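Local coordinates for protein 6-phospho-beta-glucosidase (Thermotoga maritima, PDB 1UP7) that hydrolyses cellobiose 6'-phosphate to glucose 6-phosphate and glucose, using NAD+ and a manganese ion as cofactors, at residues Y190-V201 and L238-Y247. Sequence-based numbering, arbitrary orientation.
With G6P (6-O-phosphono-alpha-D-glucopyranose), chain J.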
ATOM      1  N   TYR A 190       2.801 -20.185  -1.698  1.00 16.73           N
ATOM      2  CA  TYR A 190       2.164 -19.062  -2.385  1.00 17.22           C
ATOM      3  C   TYR A 190       2.445 -19.124  -3.868  1.00 17.27           C
ATOM      4  O   TYR A 190       3.392 -19.761  -4.322  1.00 17.61           O
ATOM      5  CB  TYR A 190       2.643 -17.708  -1.825  1.00 16.81           C
ATOM      6  CG  TYR A 190       4.162 -17.552  -1.813  1.00 17.37           C
ATOM      7  CD1 TYR A 190       4.947 -18.125  -0.805  1.00 15.66           C
ATOM      8  CD2 TYR A 190       4.802 -16.838  -2.810  1.00 16.02           C
ATOM      9  CE1 TYR A 190       6.336 -17.967  -0.814  1.00 16.37           C
ATOM     10  CE2 TYR A 190       6.159 -16.689  -2.818  1.00 16.63           C
ATOM     11  CZ  TYR A 190       6.928 -17.253  -1.827  1.00 16.84           C
ATOM     12  OH  TYR A 190       8.289 -17.094  -1.877  1.00 18.53           O
ATOM     13  N   GLY A 191       1.626 -18.411  -4.606  1.00 17.52           N
ATOM     14  CA  GLY A 191       1.779 -18.254  -6.031  1.00 17.67           C
ATOM     15  C   GLY A 191       0.394 -18.258  -6.640  1.00 18.35           C
ATOM     16  O   GLY A 191      -0.618 -17.941  -6.010  1.00 17.91           O
ATOM     17  N   LEU A 192       0.368 -18.606  -7.907  1.00 18.61           N
ATOM     18  CA  LEU A 192      -0.873 -18.735  -8.614  1.00 19.24           C
ATOM     19  C   LEU A 192      -1.092 -20.236  -8.783  1.00 19.30           C
ATOM     20  O   LEU A 192      -0.165 -21.025  -8.734  1.00 18.57           O
ATOM     21  CB  LEU A 192      -0.741 -18.052  -9.968  1.00 18.75           C
ATOM     22  CG  LEU A 192      -1.209 -16.597 -10.122  1.00 21.10           C
ATOM     23  CD1 LEU A 192      -1.216 -15.728  -8.867  1.00 16.56           C
ATOM     24  CD2 LEU A 192      -0.512 -15.926 -11.286  1.00 19.29           C
ATOM     25  N   ASN A 193      -2.338 -20.614  -8.945  1.00 19.81           N
ATOM     26  CA  ASN A 193      -2.687 -21.953  -9.392  1.00 20.47           C
ATOM     27  C   ASN A 193      -1.827 -22.422 -10.575  1.00 20.24           C
ATOM     28  O   ASN A 193      -1.731 -21.735 -11.584  1.00 20.27           O
ATOM     29  CB  ASN A 193      -4.174 -21.946  -9.749  1.00 20.81           C
ATOM     30  CG  ASN A 193      -4.724 -23.326 -10.062  1.00 23.00           C
ATOM     31  OD1 ASN A 193      -5.379 -23.498 -11.080  1.00 27.44           O
ATOM     32  ND2 ASN A 193      -4.470 -24.308  -9.195  1.00 23.72           N
ATOM     33  N   HIS A 194      -1.178 -23.573 -10.444  1.00 20.31           N
ATOM     34  CA  HIS A 194      -0.185 -24.028 -11.433  1.00 20.85           C
ATOM     35  C   HIS A 194       1.038 -23.164 -11.585  1.00 20.13           C
ATOM     36  O   HIS A 194       1.728 -23.272 -12.602  1.00 20.65           O
ATOM     37  CB  HIS A 194      -0.834 -24.195 -12.815  1.00 21.76           C
ATOM     38  CG  HIS A 194      -1.938 -25.192 -12.801  1.00 25.25           C
ATOM     39  ND1 HIS A 194      -3.199 -24.923 -13.281  1.00 29.41           N
ATOM     40  CD2 HIS A 194      -1.993 -26.431 -12.256  1.00 27.35           C
ATOM     41  CE1 HIS A 194      -3.969 -25.979 -13.084  1.00 30.32           C
ATOM     42  NE2 HIS A 194      -3.261 -26.903 -12.454  1.00 28.13           N
ATOM     43  N   LEU A 195       1.324 -22.345 -10.576  1.00 19.26           N
ATOM     44  CA  LEU A 195       2.425 -21.396 -10.607  1.00 18.58           C
ATOM     45  C   LEU A 195       2.735 -21.017  -9.161  1.00 18.53           C
ATOM     46  O   LEU A 195       2.636 -19.861  -8.750  1.00 18.28           O
ATOM     47  CB  LEU A 195       2.012 -20.184 -11.421  1.00 18.26           C
ATOM     48  CG  LEU A 195       3.133 -19.309 -11.965  1.00 18.07           C
ATOM     49  CD1 LEU A 195       3.677 -19.841 -13.266  1.00 16.26           C
ATOM     50  CD2 LEU A 195       2.658 -17.897 -12.116  1.00 14.78           C
ATOM     51  N   SER A 196       3.062 -22.034  -8.381  1.00 18.04           N
ATOM     52  CA  SER A 196       3.155 -21.901  -6.949  1.00 18.29           C
ATOM     53  C   SER A 196       4.502 -22.404  -6.458  1.00 17.62           C
ATOM     54  O   SER A 196       5.197 -23.151  -7.172  1.00 16.72           O
ATOM     55  CB  SER A 196       2.005 -22.679  -6.287  1.00 18.76           C
ATOM     56  OG  SER A 196       2.110 -24.081  -6.563  1.00 20.14           O
ATOM     57  N   PHE A 197       4.842 -21.973  -5.242  1.00 16.79           N
ATOM     58  CA  PHE A 197       6.183 -22.102  -4.703  1.00 16.97           C
ATOM     59  C   PHE A 197       6.061 -22.456  -3.231  1.00 17.56           C
ATOM     60  O   PHE A 197       5.194 -21.940  -2.529  1.00 17.59           O
ATOM     61  CB  PHE A 197       6.960 -20.799  -4.925  1.00 15.67           C
ATOM     62  CG  PHE A 197       6.998 -20.366  -6.369  1.00 16.23           C
ATOM     63  CD1 PHE A 197       5.932 -19.632  -6.925  1.00 14.86           C
ATOM     64  CD2 PHE A 197       8.067 -20.733  -7.184  1.00 15.50           C
ATOM     65  CE1 PHE A 197       5.939 -19.258  -8.252  1.00 14.29           C
ATOM     66  CE2 PHE A 197       8.105 -20.349  -8.502  1.00 15.86           C
ATOM     67  CZ  PHE A 197       7.041 -19.608  -9.052  1.00 16.68           C
ATOM     68  N   ILE A 198       6.918 -23.346  -2.756  1.00 17.71           N
ATOM     69  CA  ILE A 198       6.979 -23.641  -1.340  1.00 17.92           C
ATOM     70  C   ILE A 198       8.331 -23.181  -0.840  1.00 18.26           C
ATOM     71  O   ILE A 198       9.378 -23.571  -1.384  1.00 18.22           O
ATOM     72  CB  ILE A 198       6.732 -25.167  -1.063  1.00 17.74           C
ATOM     73  CG1 ILE A 198       5.334 -25.569  -1.515  1.00 18.51           C
ATOM     74  CG2 ILE A 198       6.938 -25.519   0.434  1.00 16.66           C
ATOM     75  CD1 ILE A 198       5.093 -27.078  -1.598  1.00 17.94           C
ATOM     76  N   GLU A 199       8.289 -22.362   0.201  1.00 18.33           N
ATOM     77  CA  GLU A 199       9.485 -21.759   0.760  1.00 19.01           C
ATOM     78  C   GLU A 199       9.899 -22.464   2.043  1.00 18.54           C
ATOM     79  O   GLU A 199      11.100 -22.597   2.318  1.00 18.90           O
ATOM     80  CB  GLU A 199       9.227 -20.265   0.996  1.00 19.34           C
ATOM     81  CG  GLU A 199      10.465 -19.399   1.161  1.00 21.95           C
ATOM     82  CD  GLU A 199      10.170 -17.917   0.953  1.00 25.56           C
ATOM     83  OE1 GLU A 199       9.144 -17.556   0.342  1.00 25.42           O
ATOM     84  OE2 GLU A 199      10.969 -17.097   1.406  1.00 29.28           O
ATOM     85  N   LYS A 200       8.913 -22.899   2.820  1.00 17.78           N
ATOM     86  CA  LYS A 200       9.162 -23.553   4.112  1.00 18.38           C
ATOM     87  C   LYS A 200       8.243 -24.746   4.307  1.00 17.68           C
ATOM     88  O   LYS A 200       7.095 -24.730   3.877  1.00 17.62           O
ATOM     89  CB  LYS A 200       9.000 -22.561   5.306  1.00 18.43           C
ATOM     90  CG  LYS A 200       9.807 -21.243   5.153  1.00 20.03           C
ATOM     91  CD  LYS A 200      10.833 -21.027   6.245  1.00 24.99           C
ATOM     92  CE  LYS A 200      12.290 -21.098   5.740  1.00 28.30           C
ATOM     93  NZ  LYS A 200      13.195 -21.764   6.812  1.00 29.07           N
ATOM     94  N   VAL A 201       8.754 -25.774   4.958  1.00 17.07           N
ATOM     95  CA  VAL A 201       7.954 -26.933   5.314  1.00 16.56           C
ATOM     96  C   VAL A 201       8.091 -27.211   6.792  1.00 16.68           C
ATOM     97  O   VAL A 201       9.197 -27.329   7.313  1.00 16.68           O
ATOM     98  CB  VAL A 201       8.331 -28.210   4.539  1.00 15.87           C
ATOM     99  CG1 VAL A 201       7.453 -29.361   5.008  1.00 14.28           C
ATOM    100  CG2 VAL A 201       8.120 -28.016   3.073  1.00 15.75           C
ATOM    101  N   LEU A 238      13.551 -22.845  -3.533  1.00 18.83           N
ATOM    102  CA  LEU A 238      12.095 -22.940  -3.490  1.00 18.76           C
ATOM    103  C   LEU A 238      11.709 -24.302  -4.069  1.00 19.12           C
ATOM    104  O   LEU A 238      12.324 -24.805  -5.044  1.00 19.19           O
ATOM    105  CB  LEU A 238      11.405 -21.858  -4.357  1.00 17.97           C
ATOM    106  CG  LEU A 238      11.541 -20.352  -4.070  1.00 17.23           C
ATOM    107  CD1 LEU A 238      10.854 -19.499  -5.167  1.00 15.58           C
ATOM    108  CD2 LEU A 238      10.959 -20.034  -2.700  1.00 14.87           C
ATOM    109  N   ILE A 239      10.696 -24.919  -3.482  1.00 18.68           N
ATOM    110  CA  ILE A 239      10.143 -26.102  -4.116  1.00 18.28           C
ATOM    111  C   ILE A 239       9.068 -25.590  -5.049  1.00 18.47           C
ATOM    112  O   ILE A 239       8.196 -24.835  -4.662  1.00 18.87           O
ATOM    113  CB  ILE A 239       9.570 -27.148  -3.110  1.00 18.65           C
ATOM    114  CG1 ILE A 239      10.667 -27.736  -2.238  1.00 17.38           C
ATOM    115  CG2 ILE A 239       8.865 -28.295  -3.851  1.00 17.39           C
ATOM    116  CD1 ILE A 239      10.256 -27.940  -0.836  1.00 17.33           C
ATOM    117  N   VAL A 240       9.158 -25.994  -6.298  1.00 18.65           N
ATOM    118  CA  VAL A 240       8.415 -25.370  -7.364  1.00 18.95           C
ATOM    119  C   VAL A 240       7.283 -26.280  -7.872  1.00 18.62           C
ATOM    120  O   VAL A 240       7.426 -27.480  -7.973  1.00 17.52           O
ATOM    121  CB  VAL A 240       9.390 -24.944  -8.494  1.00 19.75           C
ATOM    122  CG1 VAL A 240       9.746 -26.112  -9.481  1.00 17.58           C
ATOM    123  CG2 VAL A 240       8.824 -23.805  -9.225  1.00 22.56           C
ATOM    124  N   ASN A 241       6.128 -25.707  -8.149  1.00 19.31           N
ATOM    125  CA  ASN A 241       5.059 -26.454  -8.846  1.00 19.69           C
ATOM    126  C   ASN A 241       5.628 -27.049 -10.146  1.00 19.35           C
ATOM    127  O   ASN A 241       6.319 -26.377 -10.878  1.00 19.10           O
ATOM    128  CB  ASN A 241       3.877 -25.518  -9.128  1.00 19.94           C
ATOM    129  CG  ASN A 241       2.602 -26.240  -9.645  1.00 22.67           C
ATOM    130  OD1 ASN A 241       2.614 -26.952 -10.658  1.00 24.55           O
ATOM    131  ND2 ASN A 241       1.481 -26.004  -8.963  1.00 25.09           N
ATOM    132  N   PRO A 242       5.346 -28.314 -10.425  1.00 19.89           N
ATOM    133  CA  PRO A 242       5.914 -28.996 -11.617  1.00 20.19           C
ATOM    134  C   PRO A 242       5.554 -28.282 -12.923  1.00 19.92           C
ATOM    135  O   PRO A 242       6.285 -28.383 -13.898  1.00 19.99           O
ATOM    136  CB  PRO A 242       5.265 -30.403 -11.597  1.00 20.33           C
ATOM    137  CG  PRO A 242       4.705 -30.582 -10.198  1.00 21.25           C
ATOM    138  CD  PRO A 242       4.442 -29.185  -9.642  1.00 19.81           C
ATOM    139  N   TYR A 243       4.464 -27.531 -12.903  1.00 19.58           N
ATOM    140  CA  TYR A 243       4.057 -26.730 -14.057  1.00 20.80           C
ATOM    141  C   TYR A 243       5.037 -25.634 -14.427  1.00 20.16           C
ATOM    142  O   TYR A 243       4.946 -25.089 -15.532  1.00 19.77           O
ATOM    143  CB  TYR A 243       2.705 -26.096 -13.807  1.00 21.67           C
ATOM    144  CG  TYR A 243       1.545 -27.021 -14.080  1.00 24.96           C
ATOM    145  CD1 TYR A 243       1.158 -28.000 -13.137  1.00 28.03           C
ATOM    146  CD2 TYR A 243       0.813 -26.912 -15.276  1.00 25.51           C
ATOM    147  CE1 TYR A 243       0.077 -28.854 -13.399  1.00 31.52           C
ATOM    148  CE2 TYR A 243      -0.247 -27.757 -15.555  1.00 26.45           C
ATOM    149  CZ  TYR A 243      -0.621 -28.713 -14.625  1.00 31.32           C
ATOM    150  OH  TYR A 243      -1.679 -29.550 -14.911  1.00 35.52           O
ATOM    151  N   LEU A 244       5.946 -25.308 -13.507  1.00 19.32           N
ATOM    152  CA  LEU A 244       6.974 -24.319 -13.777  1.00 19.52           C
ATOM    153  C   LEU A 244       7.898 -24.823 -14.870  1.00 18.85           C
ATOM    154  O   LEU A 244       8.575 -24.042 -15.489  1.00 18.95           O
ATOM    155  CB  LEU A 244       7.760 -23.936 -12.514  1.00 18.91           C
ATOM    156  CG  LEU A 244       7.368 -22.602 -11.860  1.00 20.88           C
ATOM    157  CD1 LEU A 244       7.213 -21.404 -12.858  1.00 16.62           C
ATOM    158  CD2 LEU A 244       6.072 -22.783 -11.042  1.00 21.09           C
ATOM    159  N   ARG A 245       7.901 -26.126 -15.104  1.00 18.65           N
ATOM    160  CA  ARG A 245       8.728 -26.729 -16.147  1.00 19.34           C
ATOM    161  C   ARG A 245       8.448 -26.088 -17.508  1.00 18.50           C
ATOM    162  O   ARG A 245       9.348 -25.973 -18.324  1.00 17.85           O
ATOM    163  CB  ARG A 245       8.442 -28.219 -16.292  1.00 19.24           C
ATOM    164  CG  ARG A 245       9.229 -29.134 -15.370  1.00 25.05           C
ATOM    165  CD  ARG A 245       8.726 -30.607 -15.471  1.00 29.51           C
ATOM    166  NE  ARG A 245       7.268 -30.561 -15.687  1.00 31.49           N
ATOM    167  CZ  ARG A 245       6.518 -31.539 -16.176  1.00 33.69           C
ATOM    168  NH1 ARG A 245       7.077 -32.688 -16.560  1.00 35.09           N
ATOM    169  NH2 ARG A 245       5.196 -31.359 -16.297  1.00 32.00           N
ATOM    170  N   TYR A 246       7.198 -25.686 -17.736  1.00 17.88           N
ATOM    171  CA  TYR A 246       6.789 -25.102 -19.027  1.00 18.15           C
ATOM    172  C   TYR A 246       7.391 -23.744 -19.251  1.00 18.05           C
ATOM    173  O   TYR A 246       7.621 -23.371 -20.394  1.00 18.26           O
ATOM    174  CB  TYR A 246       5.255 -25.014 -19.183  1.00 17.41           C
ATOM    175  CG  TYR A 246       4.590 -26.370 -19.160  1.00 17.68           C
ATOM    176  CD1 TYR A 246       4.655 -27.222 -20.254  1.00 17.64           C
ATOM    177  CD2 TYR A 246       3.904 -26.813 -18.020  1.00 19.40           C
ATOM    178  CE1 TYR A 246       4.068 -28.490 -20.225  1.00 16.64           C
ATOM    179  CE2 TYR A 246       3.313 -28.073 -17.969  1.00 18.12           C
ATOM    180  CZ  TYR A 246       3.415 -28.910 -19.071  1.00 19.04           C
ATOM    181  OH  TYR A 246       2.827 -30.160 -19.020  1.00 19.70           O
ATOM    182  N   TYR A 247       7.650 -23.034 -18.162  1.00 17.80           N
ATOM    183  CA  TYR A 247       8.321 -21.751 -18.194  1.00 18.16           C
ATOM    184  C   TYR A 247       9.823 -21.892 -18.223  1.00 18.61           C
ATOM    185  O   TYR A 247      10.433 -21.319 -19.105  1.00 20.24           O
ATOM    186  CB  TYR A 247       7.917 -20.944 -16.984  1.00 17.65           C
ATOM    187  CG  TYR A 247       6.475 -20.550 -16.998  1.00 15.92           C
ATOM    188  CD1 TYR A 247       5.496 -21.428 -16.529  1.00 15.22           C
ATOM    189  CD2 TYR A 247       6.091 -19.302 -17.450  1.00 14.40           C
ATOM    190  CE1 TYR A 247       4.180 -21.082 -16.523  1.00 14.24           C
ATOM    191  CE2 TYR A 247       4.755 -18.915 -17.425  1.00 14.17           C
ATOM    192  CZ  TYR A 247       3.809 -19.813 -16.967  1.00 15.37           C
ATOM    193  OH  TYR A 247       2.490 -19.470 -16.930  1.00 15.05           O
TER
HETATM  194  C1  G6P J1417      -2.822 -32.212 -12.417  1.00 60.29           C
HETATM  195  C2  G6P J1417      -3.299 -30.737 -12.310  1.00 59.37           C
HETATM  196  C3  G6P J1417      -4.759 -30.633 -12.750  1.00 59.26           C
HETATM  197  C4  G6P J1417      -4.827 -31.080 -14.201  1.00 58.48           C
HETATM  198  C5  G6P J1417      -4.406 -32.561 -14.268  1.00 58.06           C
HETATM  199  C6  G6P J1417      -4.410 -33.052 -15.709  1.00 55.32           C
HETATM  200  O1  G6P J1417      -1.437 -32.417 -12.081  1.00 60.16           O
HETATM  201  O2  G6P J1417      -3.185 -30.193 -10.995  1.00 58.61           O
HETATM  202  O3  G6P J1417      -5.304 -29.321 -12.571  1.00 59.68           O
HETATM  203  O4  G6P J1417      -6.122 -30.828 -14.748  1.00 56.62           O
HETATM  204  O5  G6P J1417      -3.073 -32.762 -13.730  1.00 59.56           O
HETATM  205  O6  G6P J1417      -4.739 -34.430 -15.778  1.00 52.15           O
HETATM  206  P   G6P J1417      -5.397 -35.054 -17.109  1.00 48.03           P
HETATM  207  O1P G6P J1417      -5.791 -36.469 -16.754  1.00 50.36           O
HETATM  208  O2P G6P J1417      -4.474 -35.114 -18.318  1.00 47.42           O
HETATM  209  O3P G6P J1417      -6.612 -34.231 -17.429  1.00 46.24           O
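His194 and Tyr243 lie side by side at the active site, where a short antiparallel strand pair of the C-terminal domain ends. His194 is a manganese ligand and Tyr243 the proton acceptor of this family 4 glycosidase. Their rings meet obliquely, planes at 37° and centroids 4.2 Å apart. His194 CD2 sits over one face of the tyrosine ring, toward its rim, 3.4 Å from Tyr243 CE1. His194 CB also lies over that face as a CH-pi contact. The imidazole edge is turned to the sugar: NE2 shares a hydrogen bond of 3.2 Å with O3 of glucose 6-phosphate. Tyr243 OH comes 3.3 Å from C2 of the same sugar. Asn193 CG packs on the imidazole face turned away from Tyr243, and Thr106 touches both side chains.

Asn241 forms the second shell. It lies between the strand 239-240 and the turn that carries Tyr243. Its CG is anti to the backbone N (chi1 -170°), which brings the amide to Ser196. There ND2 donates to Ser196 OG, with the acceptor in the amide plane; Tyr189 OH also bonds this hydroxyl. On the other branch, OD1 takes the backbone N-H of Tyr243 on a lone pair, forming an Asx turn. One side chain thus ties the catalytic tyrosine's backbone to the strand that follows His194.

Further along, Phe197 and Val240 form a non-hydrogen-bonded pair. Phe197 also packs against Leu238 and Leu244, with Ala357 of helix 355-376 beside it. Leu195 CD1 reaches Tyr247 CE1 at 3.5 Å. The next pair, Ile198 and Ile239, is hydrogen-bonded in both directions: Ile198 N donates to Ile239 O at 2.7 Å, and Ile239 N to Ile198 O at 2.8 Å.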